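Local structure of hypothetical protein VC0802 (Vibrio cholerae, 1ZVP) at the interface of chains A and B. The protein is of unknown function, possibly a transport protein, and carries two ACT-type domains of the kind that often bind small regulatory ligands. Sequence-based numbering; all coordinates share one arbitrary frame. Chains: chain A/B, hypothetical protein VC0802.

Contact 1: the interface of chains A and B. Residues chain A 84-85; chain B 96, 99, 101.
A:Val85 CG2 meets the alpha carbon of B:Gly99, CA, at 3.8 Å, and this methyl-to-methylene touch is the apolar centre of a small patch in which A:Val85 gives up 44 Å², more than any other residue here. Both methyls face chain B and straddle B:Gly99, CG2 at its CA and CG1 at its carbonyl oxygen, with CG1 also beside B:Ser101 OG. The first torsion of the valine (chi1 -39°) sets CG1 opposite the carbonyl carbon and leaves CG2 between the backbone N and that carbon; from there CG2 reaches the turn after the B helix while CG1 faces the serine. The glycine shows a bare main chain to the valine, and its phi and psi of 72° and 32° place it in the left-handed helical region.

Further out, three oxygens of chain B lie along the valine at van der Waals range. A:Val85 CG1 lies 3.8 Å from the hydroxyl oxygen B:Ser101 OG and 4.0 Å from the carbonyl oxygen of B:Gly99, O. The carbonyl oxygen of B:Ala96, O, is 4.1 Å from A:Val85 CG2. At the rim, the carbonyl oxygen of A:Ala84, O, stands 4.4 Å from B:Ser101 OG, which is proximity and not bonding.

In the fold, A:Val85 lies in the loop just ahead of helix 87-97. Its B partners run from the C-terminal end of the equivalent helix, at B:Ala96, through the loop leading to strand 103-106.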
loop_
_atom_site.group_PDB
_atom_site.type_symbol
_atom_site.label_atom_id
_atom_site.label_comp_id
_atom_site.label_asym_id
_atom_site.label_seq_id
_atom_site.Cartn_x
_atom_site.Cartn_y
_atom_site.Cartn_z
ATOM N N ALA A 84 14.879 -1.688 -9.713
ATOM C CA ALA A 84 14.163 -2.271 -10.869
ATOM C C ALA A 84 12.661 -2.493 -10.558
ATOM O O ALA A 84 12.188 -2.113 -9.468
ATOM C CB ALA A 84 14.830 -3.589 -11.287
ATOM N N VAL A 85 11.913 -3.088 -11.503
ATOM C CA VAL A 85 10.475 -3.391 -11.283
ATOM C C VAL A 85 10.222 -4.862 -10.922
ATOM O O VAL A 85 10.875 -5.758 -11.453
ATOM C CB VAL A 85 9.553 -2.947 -12.465
ATOM C CG1 VAL A 85 9.996 -1.620 -13.029
ATOM C CG2 VAL A 85 9.523 -3.965 -13.552
ATOM N N ALA B 96 3.972 -5.755 -12.901
ATOM C CA ALA B 96 5.387 -6.026 -13.135
ATOM C C ALA B 96 5.644 -6.673 -14.489
ATOM O O ALA B 96 6.644 -6.382 -15.131
ATOM C CB ALA B 96 5.968 -6.883 -12.013
ATOM N N GLY B 99 6.252 -4.043 -16.904
ATOM C CA GLY B 99 7.294 -3.105 -16.538
ATOM C C GLY B 99 6.782 -1.872 -15.837
ATOM O O GLY B 99 7.359 -0.799 -15.983
ATOM N N SER B 101 5.893 -0.056 -12.233
ATOM C CA SER B 101 6.016 -0.012 -10.787
ATOM C C SER B 101 4.782 0.584 -10.126
ATOM O O SER B 101 4.212 1.564 -10.597
ATOM C CB SER B 101 7.283 0.705 -10.351
ATOM O OG SER B 101 8.263 -0.251 -9.980
#

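Contact 2: the interface of chains A and B. Residues chain A 107-110, 112; chain B 45, 47, 52.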
loop_
_atom_site.group_PDB
_atom_site.type_symbol
_atom_site.label_atom_id
_atom_site.label_comp_id
_atom_site.label_asym_id
_atom_site.label_seq_id
_atom_site.Cartn_x
_atom_site.Cartn_y
_atom_site.Cartn_z
ATOM N N GLY A 107 4.613 4.397 1.730
ATOM C CA GLY A 107 4.971 5.694 2.296
ATOM C C GLY A 107 5.959 6.360 1.359
ATOM O O GLY A 107 6.319 5.789 0.324
ATOM N N TYR A 108 6.410 7.560 1.712
ATOM C CA TYR A 108 7.428 8.248 0.910
ATOM C C TYR A 108 8.761 7.475 0.826
ATOM O O TYR A 108 9.281 7.268 -0.268
ATOM C CB TYR A 108 7.677 9.679 1.419
ATOM C CG TYR A 108 8.543 10.483 0.479
ATOM C CD1 TYR A 108 7.987 11.116 -0.621
ATOM C CD2 TYR A 108 9.924 10.583 0.674
ATOM C CE1 TYR A 108 8.763 11.836 -1.502
ATOM C CE2 TYR A 108 10.721 11.304 -0.204
ATOM C CZ TYR A 108 10.129 11.927 -1.288
ATOM O OH TYR A 108 10.880 12.653 -2.182
ATOM N N TYR A 109 9.299 7.065 1.976
ATOM C CA TYR A 109 10.582 6.351 2.032
ATOM C C TYR A 109 10.476 4.829 1.885
ATOM O O TYR A 109 11.300 4.213 1.206
ATOM C CB TYR A 109 11.369 6.728 3.302
ATOM C CG TYR A 109 11.817 8.172 3.295
ATOM C CD1 TYR A 109 12.789 8.621 2.386
ATOM C CD2 TYR A 109 11.251 9.103 4.176
ATOM C CE1 TYR A 109 13.185 9.959 2.361
ATOM C CE2 TYR A 109 11.640 10.436 4.164
ATOM C CZ TYR A 109 12.606 10.861 3.256
ATOM O OH TYR A 109 12.983 12.194 3.243
ATOM N N HIS A 110 9.466 4.230 2.515
ATOM C CA HIS A 110 9.338 2.781 2.547
ATOM C C HIS A 110 7.942 2.254 2.236
ATOM O O HIS A 110 6.944 2.949 2.419
ATOM C CB HIS A 110 9.779 2.251 3.908
ATOM C CG HIS A 110 11.184 2.612 4.273
ATOM N ND1 HIS A 110 12.267 2.286 3.484
ATOM C CD2 HIS A 110 11.684 3.270 5.346
ATOM C CE1 HIS A 110 13.374 2.730 4.054
ATOM N NE2 HIS A 110 13.048 3.327 5.186
ATOM N N HIS A 112 5.150 -0.263 3.508
ATOM C CA HIS A 112 4.752 -0.736 4.817
ATOM C C HIS A 112 3.722 -1.824 4.623
ATOM O O HIS A 112 2.721 -1.611 3.949
ATOM C CB HIS A 112 4.191 0.425 5.633
ATOM C CG HIS A 112 5.169 1.537 5.821
ATOM N ND1 HIS A 112 5.157 2.676 5.048
ATOM C CD2 HIS A 112 6.224 1.662 6.661
ATOM C CE1 HIS A 112 6.144 3.469 5.419
ATOM N NE2 HIS A 112 6.808 2.877 6.395
ATOM N N PHE B 45 0.781 8.928 5.629
ATOM C CA PHE B 45 1.487 7.923 6.413
ATOM C C PHE B 45 2.513 8.560 7.326
ATOM O O PHE B 45 3.389 9.300 6.877
ATOM C CB PHE B 45 2.129 6.812 5.558
ATOM C CG PHE B 45 2.386 5.540 6.333
ATOM C CD1 PHE B 45 1.538 4.451 6.206
ATOM C CD2 PHE B 45 3.450 5.451 7.231
ATOM C CE1 PHE B 45 1.757 3.287 6.941
ATOM C CE2 PHE B 45 3.668 4.305 7.978
ATOM C CZ PHE B 45 2.820 3.219 7.832
ATOM N N GLU B 47 5.610 8.059 8.887
ATOM C CA GLU B 47 6.851 7.304 8.915
ATOM C C GLU B 47 7.751 7.919 9.995
ATOM O O GLU B 47 7.676 9.130 10.249
ATOM C CB GLU B 47 7.569 7.381 7.560
ATOM C CG GLU B 47 6.796 6.859 6.348
ATOM C CD GLU B 47 7.663 6.746 5.096
ATOM O OE1 GLU B 47 8.191 7.774 4.623
ATOM O OE2 GLU B 47 7.812 5.628 4.570
ATOM N N THR B 52 4.342 11.295 5.418
ATOM C CA THR B 52 4.077 11.167 3.976
ATOM C C THR B 52 2.700 11.746 3.679
ATOM O O THR B 52 1.722 11.410 4.353
ATOM C CB THR B 52 4.133 9.683 3.485
ATOM O OG1 THR B 52 5.420 9.114 3.758
ATOM C CG2 THR B 52 3.847 9.580 1.980
#
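The hairpin loop between strands 103-106 and 111-116 of chain A presents consecutive backbone N-H groups to strands 43-47 and 50-56 of chain B. B:Glu47 fills the mouth of this loop and gives up 61 Å² to it. Its CG stands opposite its own carbonyl carbon and the chain runs extended beyond (chi2 -170°), which carries the carboxylate across to chain A. Each carboxylate oxygen then takes one amide on its syn lone pair: A:Tyr109 N donates to B:Glu47 OE1 at 3.0 Å and nearly straight (169° at H), while A:His110 N donates to OE2 of B:Glu47, also at 3.0 Å but more bent. This two-pronged grip fixes the rotation of the carboxylate, whose plane is almost parallel to the phenol ring of A:Tyr109, although the two side chains run at about a right angle.

One residue earlier in the loop, A:Tyr108 N gives a nearly linear bond of 2.8 Å to the hydroxyl B:Thr52 OG1. The threonine methyl CG2 packs beside it, 3.9 Å from A:Tyr108 CB.

The imidazole of A:His112 lies flat over the ring of B:Phe45, with planes 6° apart and centroids separated by 4.0 Å. The same imidazole turns its edge to B:Glu47, whose CD lies in the imidazole plane while the carboxylate stands nearly perpendicular to it. In the stack, A:His112 CG comes to 3.5 Å from B:Phe45 CZ.

The centres of the C-alpha atoms of contact 1 and contact 2 lie about 19 Å apart, and the two contacts share no residue. On chain A helix 87-97 and strand 103-106 separate the two segments; on chain B they are more than 40 residues apart. Strand 103-106 relates them through the two-fold: the loop before it serves contact 1 on chain B, the hairpin after it contact 2 on chain A. By sequence family, contact 1 pairs the second ACT regions, whereas contact 2 pairs the second of A with the first of B. Both regions thus contribute to the interface; whether this dimer is biological the structure alone does not show.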